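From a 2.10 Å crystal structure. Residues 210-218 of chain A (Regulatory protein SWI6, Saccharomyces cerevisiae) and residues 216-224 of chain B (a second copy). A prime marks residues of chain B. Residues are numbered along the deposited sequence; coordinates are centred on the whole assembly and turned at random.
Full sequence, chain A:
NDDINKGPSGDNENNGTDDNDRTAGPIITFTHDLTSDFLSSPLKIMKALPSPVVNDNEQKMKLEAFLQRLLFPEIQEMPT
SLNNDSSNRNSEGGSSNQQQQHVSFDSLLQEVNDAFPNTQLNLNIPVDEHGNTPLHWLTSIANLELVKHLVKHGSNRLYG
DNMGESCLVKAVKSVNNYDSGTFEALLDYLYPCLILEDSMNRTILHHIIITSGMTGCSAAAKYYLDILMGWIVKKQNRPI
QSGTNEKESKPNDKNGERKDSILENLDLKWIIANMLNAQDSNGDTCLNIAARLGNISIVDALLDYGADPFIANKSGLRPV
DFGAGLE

Chain A (210-218) ITSGMTGCS
Chain B (216-224) GCSAAAKYY

A single covalent bond and one lysine ammonium organise this contact between two copies of SWI6. The disulfide joins Cys217 SG to Cys217′ SG at 2.0 Å with chi3 of -94°, close to the preferred right angle. Both cysteines use rotamer m (chi1 -61° and -72°), and both CA-to-CB bonds point toward the partner stretch. The same residue serves in both chains, yet its surroundings differ: chain A brings residues before Cys217 to the contact (Thr211, Met214, Thr215), while chain B brings residues after Cys217′ (Ser218′, Lys222′, Tyr223′).

Chain A enters the stretch in a helix that began earlier and gives way to loop, with phi/psi of -56/-39 at Ile210, -68/-40 at Thr211, -53/-22 at Ser212, -83/-20 at Gly213 and -75/136 at Met214. Met214 N donates to Thr211 O at 2.8 Å, and the chain then makes a type II beta turn from Met214 to Cys217, closed by Cys217 N to Met214 O at 3.0 Å. Its corners are Thr215 (-51/132) and Gly216 (73/5); the positive phi of the second corner by itself favours glycine. Cys217 (-115/7) follows as the N-cap residue, and Ser218 lies in the next helix.

Chain B starts with a type I turn from Gly216′ to Ala219′, with Cys217′ at -74/-22 and Ser218′ at -88/-1; its closing bond, Ala219′ N to Gly216′ O at 3.5 Å, is weak. Ala219′ is extended at -95/136 and points its CB away from chain A. Ala220′ (-63/-21), Ala221′ (-54/-25), Lys222′ (-61/-16), Tyr223′ (-107/-14) and Tyr224′ (-55/-39) follow, and Tyr223′ N reaches Ala220′ O at 2.9 Å while Tyr224′ N reaches Ala221′ O at 3.3 Å. In the register, Met214 CA and Cys217′ CA are the nearest pair, 5.9 Å apart.

Lys222′ supplies the main polar link. With chi angles of 62°, -167°, -82° and -176° (p, t, m, t), its side chain carries NZ to the chain A turn. There NZ donates to Thr215 O at 2.7 Å and to Thr215 OG1 at 3.0 Å, and within its own chain to Cys217′ O at 3.3 Å. Three oxygens thus satisfy the ammonium, two from the partner and one from the residue that forms the disulfide. The turn leaves Thr215 O free for this role, since its closing bond uses Met214 O instead.

Thr215, in rotamer p, has a second partner for its hydroxyl: OG1 lies a very short 2.4 Å from Tyr223′ OH, a hydrogen bond in which either oxygen could be the donor. Tyr223′ (chi1 -59°, m; chi2 121°) sets its CA-to-CB bond sideways, but the end of the side chain comes nearer, meeting OG1 at the ring edge, near the ring plane.

Apolar packing accompanies the disulfide. Met214, with chi angles -59°, -50° and 166° (m, m, t), has its CA-to-CB bond pointing toward chain B and sets CB 3.6 Å from Cys217′ CB; its CE lies 3.9 Å from Ser218′ CB. Thr211, chi1 -70° (m), brings CG2 within 4.0 Å of Cys217′ SG, while its OG1 is satisfied elsewhere in the structure. The rule is economical: a disulfide joins the chains, and one lysine bonds a carbonyl and a hydroxyl of the same turn residue.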

# COMPACT_ATOMS: atom_id res chain seq x y z
N ILE A 210 -10.12 13.82 -5.10
CA ILE A 210 -10.01 12.51 -5.74
C ILE A 210 -10.38 11.42 -4.74
O ILE A 210 -11.05 10.44 -5.07
CB ILE A 210 -8.58 12.21 -6.24
CG1 ILE A 210 -8.21 13.13 -7.41
CG2 ILE A 210 -8.47 10.76 -6.67
CD1 ILE A 210 -9.08 12.97 -8.61
N THR A 211 -9.96 11.61 -3.50
CA THR A 211 -10.23 10.65 -2.44
C THR A 211 -11.71 10.61 -2.08
O THR A 211 -12.27 9.54 -1.84
CB THR A 211 -9.43 10.98 -1.17
OG1 THR A 211 -8.04 10.72 -1.40
CG2 THR A 211 -9.89 10.13 -0.01
N SER A 212 -12.34 11.78 -2.04
CA SER A 212 -13.75 11.86 -1.70
C SER A 212 -14.60 10.94 -2.59
O SER A 212 -15.72 10.57 -2.21
CB SER A 212 -14.25 13.30 -1.86
OG SER A 212 -14.36 13.64 -3.23
N GLY A 213 -14.08 10.58 -3.75
CA GLY A 213 -14.82 9.72 -4.66
C GLY A 213 -14.71 8.23 -4.36
O GLY A 213 -15.56 7.45 -4.81
N MET A 214 -13.68 7.85 -3.61
CA MET A 214 -13.45 6.45 -3.25
C MET A 214 -14.43 6.00 -2.18
O MET A 214 -14.67 6.71 -1.20
CB MET A 214 -12.02 6.26 -2.73
CG MET A 214 -10.94 6.65 -3.73
SD MET A 214 -11.20 5.89 -5.35
CE MET A 214 -10.04 6.87 -6.38
N THR A 215 -14.97 4.80 -2.35
CA THR A 215 -15.92 4.24 -1.40
C THR A 215 -15.42 4.28 0.05
O THR A 215 -14.29 3.89 0.35
CB THR A 215 -16.25 2.78 -1.76
OG1 THR A 215 -15.03 2.02 -1.80
CG2 THR A 215 -16.96 2.71 -3.13
N GLY A 216 -16.28 4.76 0.95
CA GLY A 216 -15.92 4.85 2.35
C GLY A 216 -14.93 5.95 2.73
O GLY A 216 -14.51 6.04 3.89
N CYS A 217 -14.55 6.79 1.78
CA CYS A 217 -13.58 7.85 2.07
C CYS A 217 -14.18 9.25 1.93
O CYS A 217 -13.46 10.26 2.05
CB CYS A 217 -12.36 7.67 1.16
SG CYS A 217 -11.57 6.06 1.48
N SER A 218 -15.49 9.30 1.71
CA SER A 218 -16.24 10.55 1.57
C SER A 218 -16.14 11.42 2.83
O SER A 218 -15.87 12.62 2.76
CB SER A 218 -17.71 10.22 1.24
OG SER A 218 -18.56 11.34 1.36
N GLY B 216 -3.76 3.48 0.39
CA GLY B 216 -4.88 4.39 0.46
C GLY B 216 -6.25 3.90 0.04
O GLY B 216 -6.52 2.70 -0.05
N CYS B 217 -7.11 4.88 -0.20
CA CYS B 217 -8.49 4.68 -0.61
C CYS B 217 -8.60 4.23 -2.06
O CYS B 217 -9.60 3.63 -2.45
CB CYS B 217 -9.26 5.99 -0.42
SG CYS B 217 -9.57 6.41 1.32
N SER B 218 -7.57 4.51 -2.86
CA SER B 218 -7.59 4.14 -4.27
C SER B 218 -7.05 2.73 -4.52
O SER B 218 -7.02 2.27 -5.67
CB SER B 218 -6.79 5.15 -5.10
OG SER B 218 -5.40 5.06 -4.83
N ALA B 219 -6.62 2.05 -3.47
CA ALA B 219 -6.08 0.71 -3.64
C ALA B 219 -7.12 -0.37 -3.41
O ALA B 219 -7.89 -0.32 -2.44
CB ALA B 219 -4.91 0.51 -2.71
N ALA B 220 -7.13 -1.36 -4.30
CA ALA B 220 -8.07 -2.48 -4.22
C ALA B 220 -7.88 -3.33 -2.96
O ALA B 220 -8.80 -4.04 -2.57
CB ALA B 220 -7.93 -3.36 -5.47
N ALA B 221 -6.71 -3.25 -2.34
CA ALA B 221 -6.44 -4.03 -1.11
C ALA B 221 -7.47 -3.80 -0.01
O ALA B 221 -7.67 -4.66 0.85
CB ALA B 221 -5.05 -3.71 -0.58
N LYS B 222 -8.13 -2.65 -0.03
CA LYS B 222 -9.15 -2.34 0.97
C LYS B 222 -10.30 -3.35 0.91
O LYS B 222 -11.10 -3.44 1.85
CB LYS B 222 -9.71 -0.93 0.74
CG LYS B 222 -10.40 -0.78 -0.62
CD LYS B 222 -10.68 0.68 -1.00
CE LYS B 222 -11.94 1.21 -0.34
NZ LYS B 222 -12.25 2.60 -0.81
N TYR B 223 -10.40 -4.10 -0.18
CA TYR B 223 -11.49 -5.06 -0.35
C TYR B 223 -11.12 -6.53 -0.22
O TYR B 223 -12.01 -7.37 -0.11
CB TYR B 223 -12.12 -4.90 -1.74
CG TYR B 223 -12.70 -3.54 -2.06
CD1 TYR B 223 -12.23 -2.82 -3.16
CD2 TYR B 223 -13.76 -3.01 -1.32
CE1 TYR B 223 -12.82 -1.60 -3.52
CE2 TYR B 223 -14.36 -1.79 -1.68
CZ TYR B 223 -13.88 -1.09 -2.78
OH TYR B 223 -14.48 0.08 -3.18
N TYR B 224 -9.83 -6.84 -0.23
CA TYR B 224 -9.38 -8.23 -0.19
C TYR B 224 -9.88 -9.10 0.96
O TYR B 224 -10.17 -10.27 0.76
CB TYR B 224 -7.85 -8.27 -0.23
CG TYR B 224 -7.23 -7.73 -1.50
CD1 TYR B 224 -5.85 -7.54 -1.59
CD2 TYR B 224 -8.01 -7.40 -2.61
CE1 TYR B 224 -5.27 -7.03 -2.73
CE2 TYR B 224 -7.43 -6.89 -3.77
CZ TYR B 224 -6.05 -6.71 -3.81
OH TYR B 224 -5.44 -6.21 -4.94